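Long-range contacts in D-ribitol-5-phosphate phosphatase (Bacteroides thetaiotaomicron, PDB 4JB3), which dephosphorylates D-ribitol-5-phosphate and D-ribitol-1-phosphate, and also 5-amino-6-(5-phospho-D-ribitylamino)uracil, and so may act in riboflavin biosynthesis, as a HAD-family phosphatase with a magnesium cofactor: residues G32-D37 against V192-S197; H167-P172 against S196-I201. One frame throughout, in Å; residues are numbered along the deposited sequence. Where two conformers were deposited one is given.

Contact 1. Residues G32-D37 against V192-S197. With NA (sodium ion), chain B.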
ATOM      1  N   GLY A  32       0.812  -2.200  -0.957  1.00  8.20           N
ATOM      2  CA  GLY A  32       0.597  -3.542  -1.472  1.00  9.40           C
ATOM      3  C   GLY A  32       0.019  -3.525  -2.877  1.00 10.34           C
ATOM      4  O   GLY A  32      -0.929  -2.780  -3.159  1.00 11.71           O
ATOM      5  N   GLY A  33       0.587  -4.340  -3.760  1.00  8.06           N
ATOM      6  CA  GLY A  33       0.132  -4.418  -5.135  1.00  7.11           C
ATOM      7  C   GLY A  33       0.873  -3.482  -6.071  1.00  7.29           C
ATOM      8  O   GLY A  33       0.758  -3.616  -7.291  1.00  9.60           O
ATOM      9  N   VAL A  34       1.615  -2.533  -5.506  1.00  7.12           N
ATOM     10  CA  VAL A  34       2.335  -1.534  -6.292  1.00  5.49           C
ATOM     11  C   VAL A  34       3.813  -1.509  -5.918  1.00  5.55           C
ATOM     12  O   VAL A  34       4.673  -1.896  -6.719  1.00  7.96           O
ATOM     13  CB  VAL A  34       1.679  -0.139  -6.150  1.00  6.81           C
ATOM     14  CG1 VAL A  34       2.497   0.932  -6.860  1.00  6.82           C
ATOM     15  CG2 VAL A  34       0.257  -0.180  -6.711  1.00  8.27           C
ATOM     16  N   ILE A  35       4.110  -1.101  -4.692  1.00  5.97           N
ATOM     17  CA  ILE A  35       5.504  -1.079  -4.240  1.00  7.59           C
ATOM     18  C   ILE A  35       5.978  -2.490  -3.876  1.00  6.79           C
ATOM     19  O   ILE A  35       7.105  -2.878  -4.199  1.00 10.27           O
ATOM     20  CB  ILE A  35       5.682  -0.107  -3.067  1.00  7.29           C
ATOM     21  CG1 ILE A  35       5.458   1.324  -3.561  1.00  8.38           C
ATOM     22  CG2 ILE A  35       7.065  -0.240  -2.456  1.00 10.05           C
ATOM     23  CD1 ILE A  35       5.494   2.380  -2.471  1.00  9.22           C
ATOM     24  N   VAL A  36       5.115  -3.254  -3.206  0.52  6.69           N
ATOM     25  CA  VAL A  36       5.411  -4.632  -2.821  0.52  8.71           C
ATOM     26  C   VAL A  36       4.316  -5.553  -3.372  0.52 11.12           C
ATOM     27  O   VAL A  36       3.134  -5.203  -3.327  0.52 12.26           O
ATOM     28  CB  VAL A  36       5.493  -4.782  -1.275  0.52 10.64           C
ATOM     29  CG1 VAL A  36       5.884  -6.191  -0.895  0.52 14.76           C
ATOM     30  CG2 VAL A  36       6.498  -3.778  -0.686  0.52 10.14           C
ATOM     31  N   ASP A  37       4.699  -6.717  -3.899  1.00 10.02           N
ATOM     32  CA  ASP A  37       3.729  -7.688  -4.415  1.00 11.77           C
ATOM     33  C   ASP A  37       2.828  -8.223  -3.312  1.00 11.54           C
ATOM     34  O   ASP A  37       3.298  -8.524  -2.210  1.00 13.46           O
ATOM     35  CB  ASP A  37       4.419  -8.936  -4.975  1.00 16.33           C
ATOM     36  CG  ASP A  37       5.381  -8.649  -6.088  1.00 22.23           C
ATOM     37  OD1 ASP A  37       5.406  -7.518  -6.600  1.00 19.60           O
ATOM     38  OD2 ASP A  37       6.112  -9.596  -6.462  1.00 30.20           O
ATOM     39  N   VAL A 192      -1.302   5.909  -8.408  1.00  6.62           N
ATOM     40  CA  VAL A 192      -0.848   4.595  -8.855  1.00  6.86           C
ATOM     41  C   VAL A 192      -1.340   3.510  -7.905  1.00  6.66           C
ATOM     42  O   VAL A 192      -0.887   3.437  -6.765  1.00  8.15           O
ATOM     43  CB  VAL A 192       0.691   4.539  -8.933  1.00  6.19           C
ATOM     44  CG1 VAL A 192       1.144   3.219  -9.565  1.00  6.48           C
ATOM     45  CG2 VAL A 192       1.252   5.723  -9.707  1.00  7.27           C
ATOM     46  N   ASP A 193      -2.261   2.673  -8.369  1.00  6.56           N
ATOM     47  CA  ASP A 193      -2.929   1.706  -7.506  1.00  7.17           C
ATOM     48  C   ASP A 193      -3.343   0.538  -8.372  1.00  7.37           C
ATOM     49  O   ASP A 193      -3.808   0.732  -9.498  1.00  7.64           O
ATOM     50  CB  ASP A 193      -4.161   2.374  -6.864  1.00  8.63           C
ATOM     51  CG  ASP A 193      -4.716   1.597  -5.679  1.00 11.27           C
ATOM     52  OD1 ASP A 193      -4.971   0.382  -5.799  1.00 13.48           O
ATOM     53  OD2 ASP A 193      -4.911   2.207  -4.606  1.00 15.45           O
ATOM     54  N   ASP A 194      -3.166  -0.682  -7.867  1.00  7.15           N
ATOM     55  CA  ASP A 194      -3.537  -1.853  -8.653  1.00  5.61           C
ATOM     56  C   ASP A 194      -5.023  -2.200  -8.577  1.00  6.33           C
ATOM     57  O   ASP A 194      -5.499  -3.068  -9.323  1.00  8.90           O
ATOM     58  CB  ASP A 194      -2.706  -3.080  -8.249  1.00  8.33           C
ATOM     59  CG  ASP A 194      -2.898  -3.459  -6.795  1.00 12.45           C
ATOM     60  OD1 ASP A 194      -2.773  -2.564  -5.935  1.00 14.38           O
ATOM     61  OD2 ASP A 194      -3.171  -4.647  -6.504  1.00 16.40           O
ATOM     62  N   GLY A 195      -5.749  -1.535  -7.672  1.00  8.27           N
ATOM     63  CA  GLY A 195      -7.150  -1.872  -7.447  1.00  7.19           C
ATOM     64  C   GLY A 195      -8.125  -1.020  -8.242  1.00  8.19           C
ATOM     65  O   GLY A 195      -8.076   0.217  -8.175  1.00  6.92           O
ATOM     66  N   SER A 196      -9.000  -1.682  -8.999  1.00  9.53           N
ATOM     67  CA  SER A 196      -9.937  -1.008  -9.892  1.00  8.21           C
ATOM     68  C   SER A 196     -10.838  -0.011  -9.188  1.00  9.42           C
ATOM     69  O   SER A 196     -10.981   1.122  -9.651  1.00  8.09           O
ATOM     70  CB  SER A 196     -10.782  -2.034 -10.657  1.00 11.88           C
ATOM     71  OG  SER A 196      -9.961  -2.752 -11.540  1.00 20.48           O
ATOM     72  N   SER A 197     -11.457  -0.425  -8.087  1.00  8.78           N
ATOM     73  CA  SER A 197     -12.384   0.462  -7.384  1.00  7.68           C
ATOM     74  C   SER A 197     -11.664   1.718  -6.912  1.00  7.86           C
ATOM     75  O   SER A 197     -12.215   2.817  -6.975  1.00  8.37           O
ATOM     76  CB  SER A 197     -13.041  -0.250  -6.202  1.00 11.02           C
ATOM     77  OG  SER A 197     -13.876  -1.307  -6.647  1.00 19.36           O
TER
HETATM   78 NA    NA B 301      -3.079  -2.384  -3.626  1.00 12.21          NA
HETATM   79  O   HOH W   1      -5.345  -1.744  -4.083  1.00 15.46           O
HETATM   80  O   HOH W   2      -3.861  -4.610  -3.780  1.00 22.52           O
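Gly32 and Asp194 meet at a sodium ion. The ion takes the carbonyl O of Gly32 at 2.2 Å and OD1 of Asp194 at 2.3 Å. Two waters and Asp30 complete its ligands. The shared metal holds the two oxygens close without a hydrogen bond. CG of Asp194 lies between its own backbone N and carbonyl carbon (chi1 61°), which swings the carboxylate over Gly33. There Asp194 OD1 comes to 3.5 Å from Gly33 CA. A side chain at Gly33 would run into this oxygen, and the backbone angles also call for glycine. Asp194 OD2 accepts from one of the metal-bound waters.

Beside the metal site, Val34 turns toward the other segment and uses both methyls. CG1 meets Val192 CG1 at 3.8 Å, the two side chains crossing obliquely. CG2 reaches 3.6 Å from Asp194 N, a buried amide with no polar partner in the model.

The CB of Asp193 is directed away from 32-37. Its OD1 accepts from Gly195 N at 2.8 Å, on the anti side and 18° out of the carboxylate plane, which makes an Asx turn. OD1 also accepts from the other metal-bound water, while OD2 forms a salt bridge with Lys169 NZ and probably accepts from Asn198 ND2. With an alanine at Asp193, Lys169 is likely to lose one of its two carboxylate partners, and Gly195 N and the water an acceptor.

By similarity Asp30 is the nucleophile, and Asp30 and Asp194 probably bind the magnesium cofactor where sodium sits here. The arrangement is the metal site of the HAD fold, where loops after adjacent parallel strands meet.

Contact 2. Residues H167-P172 against S196-I201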
ATOM      1  N   HIS A 167     -10.677   5.475   7.642  1.00 10.39           N
ATOM      2  CA  HIS A 167     -11.382   5.040   6.434  1.00 10.42           C
ATOM      3  C   HIS A 167     -10.436   4.204   5.604  1.00 11.03           C
ATOM      4  O   HIS A 167      -9.223   4.419   5.649  1.00  9.38           O
ATOM      5  CB  HIS A 167     -11.800   6.245   5.574  1.00  9.81           C
ATOM      6  CG  HIS A 167     -12.648   7.247   6.288  1.00 13.25           C
ATOM      7  ND1 HIS A 167     -14.020   7.153   6.352  1.00 17.40           N
ATOM      8  CD2 HIS A 167     -12.316   8.377   6.955  1.00 17.15           C
ATOM      9  CE1 HIS A 167     -14.497   8.175   7.041  1.00 18.48           C
ATOM     10  NE2 HIS A 167     -13.484   8.936   7.412  1.00 20.36           N
ATOM     11  N   THR A 168     -10.981   3.268   4.828  1.00  9.39           N
ATOM     12  CA  THR A 168     -10.199   2.531   3.837  1.00  9.96           C
ATOM     13  C   THR A 168     -10.646   2.881   2.425  1.00  8.72           C
ATOM     14  O   THR A 168     -11.844   3.095   2.188  1.00 10.05           O
ATOM     15  CB  THR A 168     -10.318   1.002   4.018  1.00 11.16           C
ATOM     16  OG1 THR A 168     -11.684   0.655   4.283  1.00 13.09           O
ATOM     17  CG2 THR A 168      -9.456   0.541   5.165  1.00 11.49           C
ATOM     18  N   LYS A 169      -9.690   2.934   1.496  1.00  8.50           N
ATOM     19  CA  LYS A 169     -10.010   3.031   0.071  1.00  8.69           C
ATOM     20  C   LYS A 169     -10.935   1.856  -0.240  1.00  9.34           C
ATOM     21  O   LYS A 169     -10.717   0.755   0.271  1.00 10.58           O
ATOM     22  CB  LYS A 169      -8.736   2.923  -0.773  1.00  9.24           C
ATOM     23  CG  LYS A 169      -7.718   4.045  -0.528  1.00 11.21           C
ATOM     24  CD  LYS A 169      -6.540   3.909  -1.503  1.00 15.65           C
ATOM     25  CE  LYS A 169      -5.720   2.718  -1.112  1.00 19.62           C
ATOM     26  NZ  LYS A 169      -4.563   2.515  -2.008  1.00 13.09           N
ATOM     27  N   PRO A 170     -11.945   2.063  -1.094  1.00  8.30           N
ATOM     28  CA  PRO A 170     -12.146   3.229  -1.960  1.00  9.64           C
ATOM     29  C   PRO A 170     -13.040   4.320  -1.371  1.00  9.62           C
ATOM     30  O   PRO A 170     -13.633   5.067  -2.145  1.00 11.95           O
ATOM     31  CB  PRO A 170     -12.814   2.608  -3.189  1.00 10.20           C
ATOM     32  CG  PRO A 170     -13.697   1.546  -2.587  1.00 12.46           C
ATOM     33  CD  PRO A 170     -12.911   0.990  -1.409  1.00 12.03           C
ATOM     34  N   ALA A 171     -13.129   4.429  -0.050  1.00 10.18           N
ATOM     35  CA  ALA A 171     -13.925   5.505   0.542  1.00 12.26           C
ATOM     36  C   ALA A 171     -13.390   6.859   0.089  1.00 12.11           C
ATOM     37  O   ALA A 171     -12.185   7.118   0.209  1.00 12.84           O
ATOM     38  CB  ALA A 171     -13.900   5.416   2.055  1.00 12.73           C
ATOM     39  N   PRO A 172     -14.273   7.726  -0.431  1.00 12.15           N
ATOM     40  CA  PRO A 172     -13.815   9.038  -0.896  1.00 16.16           C
ATOM     41  C   PRO A 172     -13.160   9.823   0.237  1.00 14.08           C
ATOM     42  O   PRO A 172     -12.285  10.647  -0.030  1.00 14.01           O
ATOM     43  CB  PRO A 172     -15.109   9.731  -1.337  1.00 20.42           C
ATOM     44  CG  PRO A 172     -16.053   8.622  -1.649  1.00 26.40           C
ATOM     45  CD  PRO A 172     -15.708   7.516  -0.687  1.00 16.35           C
ATOM     46  N   SER A 196      -9.000  -1.682  -8.999  1.00  9.53           N
ATOM     47  CA  SER A 196      -9.937  -1.008  -9.892  1.00  8.21           C
ATOM     48  C   SER A 196     -10.838  -0.011  -9.188  1.00  9.42           C
ATOM     49  O   SER A 196     -10.981   1.122  -9.651  1.00  8.09           O
ATOM     50  CB  SER A 196     -10.782  -2.034 -10.657  1.00 11.88           C
ATOM     51  OG  SER A 196      -9.961  -2.752 -11.540  1.00 20.48           O
ATOM     52  N   SER A 197     -11.457  -0.425  -8.087  1.00  8.78           N
ATOM     53  CA  SER A 197     -12.384   0.462  -7.384  1.00  7.68           C
ATOM     54  C   SER A 197     -11.664   1.718  -6.912  1.00  7.86           C
ATOM     55  O   SER A 197     -12.215   2.817  -6.975  1.00  8.37           O
ATOM     56  CB  SER A 197     -13.041  -0.250  -6.202  1.00 11.02           C
ATOM     57  OG  SER A 197     -13.876  -1.307  -6.647  1.00 19.36           O
ATOM     58  N   ASN A 198     -10.419   1.569  -6.464  1.00  7.88           N
ATOM     59  CA  ASN A 198      -9.649   2.718  -6.005  1.00  9.07           C
ATOM     60  C   ASN A 198      -9.343   3.658  -7.162  1.00  8.45           C
ATOM     61  O   ASN A 198      -9.416   4.882  -7.020  1.00  7.69           O
ATOM     62  CB  ASN A 198      -8.333   2.256  -5.373  1.00  8.44           C
ATOM     63  CG  ASN A 198      -8.540   1.474  -4.100  1.00 11.74           C
ATOM     64  OD1 ASN A 198      -9.630   1.473  -3.521  1.00 11.13           O
ATOM     65  ND2 ASN A 198      -7.485   0.795  -3.646  1.00 11.21           N
ATOM     66  N   ILE A 199      -8.966   3.087  -8.304  1.00  6.29           N
ATOM     67  CA  ILE A 199      -8.694   3.870  -9.507  1.00  6.48           C
ATOM     68  C   ILE A 199      -9.931   4.668  -9.929  1.00  6.67           C
ATOM     69  O   ILE A 199      -9.836   5.848 -10.278  1.00  7.95           O
ATOM     70  CB  ILE A 199      -8.199   2.956 -10.645  1.00  7.38           C
ATOM     71  CG1 ILE A 199      -6.788   2.446 -10.336  1.00  8.36           C
ATOM     72  CG2 ILE A 199      -8.234   3.682 -11.988  1.00  9.29           C
ATOM     73  CD1 ILE A 199      -5.679   3.498 -10.498  1.00  9.33           C
ATOM     74  N   HIS A 200     -11.102   4.040  -9.882  1.00  6.18           N
ATOM     75  CA  HIS A 200     -12.310   4.725 -10.313  1.00  7.04           C
ATOM     76  C   HIS A 200     -12.653   5.933  -9.449  1.00  9.39           C
ATOM     77  O   HIS A 200     -13.016   6.985  -9.978  1.00  8.42           O
ATOM     78  CB  HIS A 200     -13.481   3.755 -10.424  1.00  7.43           C
ATOM     79  CG  HIS A 200     -13.264   2.687 -11.449  1.00  7.70           C
ATOM     80  ND1 HIS A 200     -12.792   2.963 -12.715  1.00 11.75           N
ATOM     81  CD2 HIS A 200     -13.460   1.347 -11.397  1.00  8.72           C
ATOM     82  CE1 HIS A 200     -12.705   1.834 -13.401  1.00 11.42           C
ATOM     83  NE2 HIS A 200     -13.104   0.839 -12.625  1.00 11.29           N
ATOM     84  N   ILE A 201     -12.526   5.811  -8.128  1.00  7.25           N
ATOM     85  CA  ILE A 201     -12.785   6.962  -7.281  1.00  7.66           C
ATOM     86  C   ILE A 201     -11.695   8.023  -7.463  1.00  8.53           C
ATOM     87  O   ILE A 201     -11.990   9.218  -7.499  1.00  8.67           O
ATOM     88  CB  ILE A 201     -12.981   6.571  -5.802  1.00 13.41           C
ATOM     89  CG1 ILE A 201     -13.286   7.812  -4.965  1.00 15.81           C
ATOM     90  CG2 ILE A 201     -11.772   5.876  -5.250  1.00 14.62           C
ATOM     91  CD1 ILE A 201     -14.653   8.389  -5.235  1.00 23.86           C
TER
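Lys169 is the first residue of 167-172 to reach the helix 196-201, and it meets Asn198. The lysine chain and the amide cross at about a right angle. Asn198 OD1 lies 3.2 Å from Lys169 CB, and Asn198 ND2 lies 3.6 Å from Lys169 CE. The contact is thus made by the aliphatic part of the lysine. The lysine chain bends at chi3 (-71°) on its way past the amide. Its NZ forms salt bridges with Asp193 and Asp30, and Asn198 ND2 probably donates to the same Asp193.

Pro170 follows through a cis peptide bond. Ala171 N bonds Thr168 O at 2.9 Å, closing a type VIa beta turn with the cis proline third. The CB of Pro170 is directed toward the helix. It is 3.4 Å from Asn198 OD1, and CG of Pro170 rests near CB of Ser197. The proline N has no hydrogen to give, so the approach of this oxygen is packing only. Pro170 O lies 3.7 Å from Ile201 CG2, and the same methyl is 4.0 Å from Pro170 CB.

Pro172 is the last residue of the segment to touch the helix. Its CG touches Ile201 CD1 at 3.9 Å, the two side chains crossing at about a right angle. Ile201 spans both prolines because its branches diverge: CG1 runs anti to the backbone N (chi1 -179°) and carries CD1 to Pro172, while CG2 turns to Pro170. No hydrogen bond joins the two segments.

The turn lies between helix 162-165 and helix 172-182. Phe175 of helix 172-182 touches both Lys169 and Ile201. Inward, Lys169 NZ also bonds Leu129 O of strand 125-130, and its salt bridge to Asp30 sets it at the end of the adjacent strand 26-29, near the metal site.

The chain leaves strand 26-29 and enters 32-37. It then runs through the helices 40-50 to 111-120, strands 125-130 and 158-161, and helix 172-182 before strand 189-192 brings it back. Contact 1 closes this long loop of 154 residues. Contact 2 closes a short one of 23 residues, which holds nearly all of helix 172-182 and strand 189-192. Its first segment, 167-172, lies within the long loop. Its second shares Ser196 and Ser197 with contact 1 and runs on beyond it, so the two loops overlap in a staggered way. Together they join the ends of two neighbouring parallel strands to helix 196-204 and the turn ahead of helix 172-182.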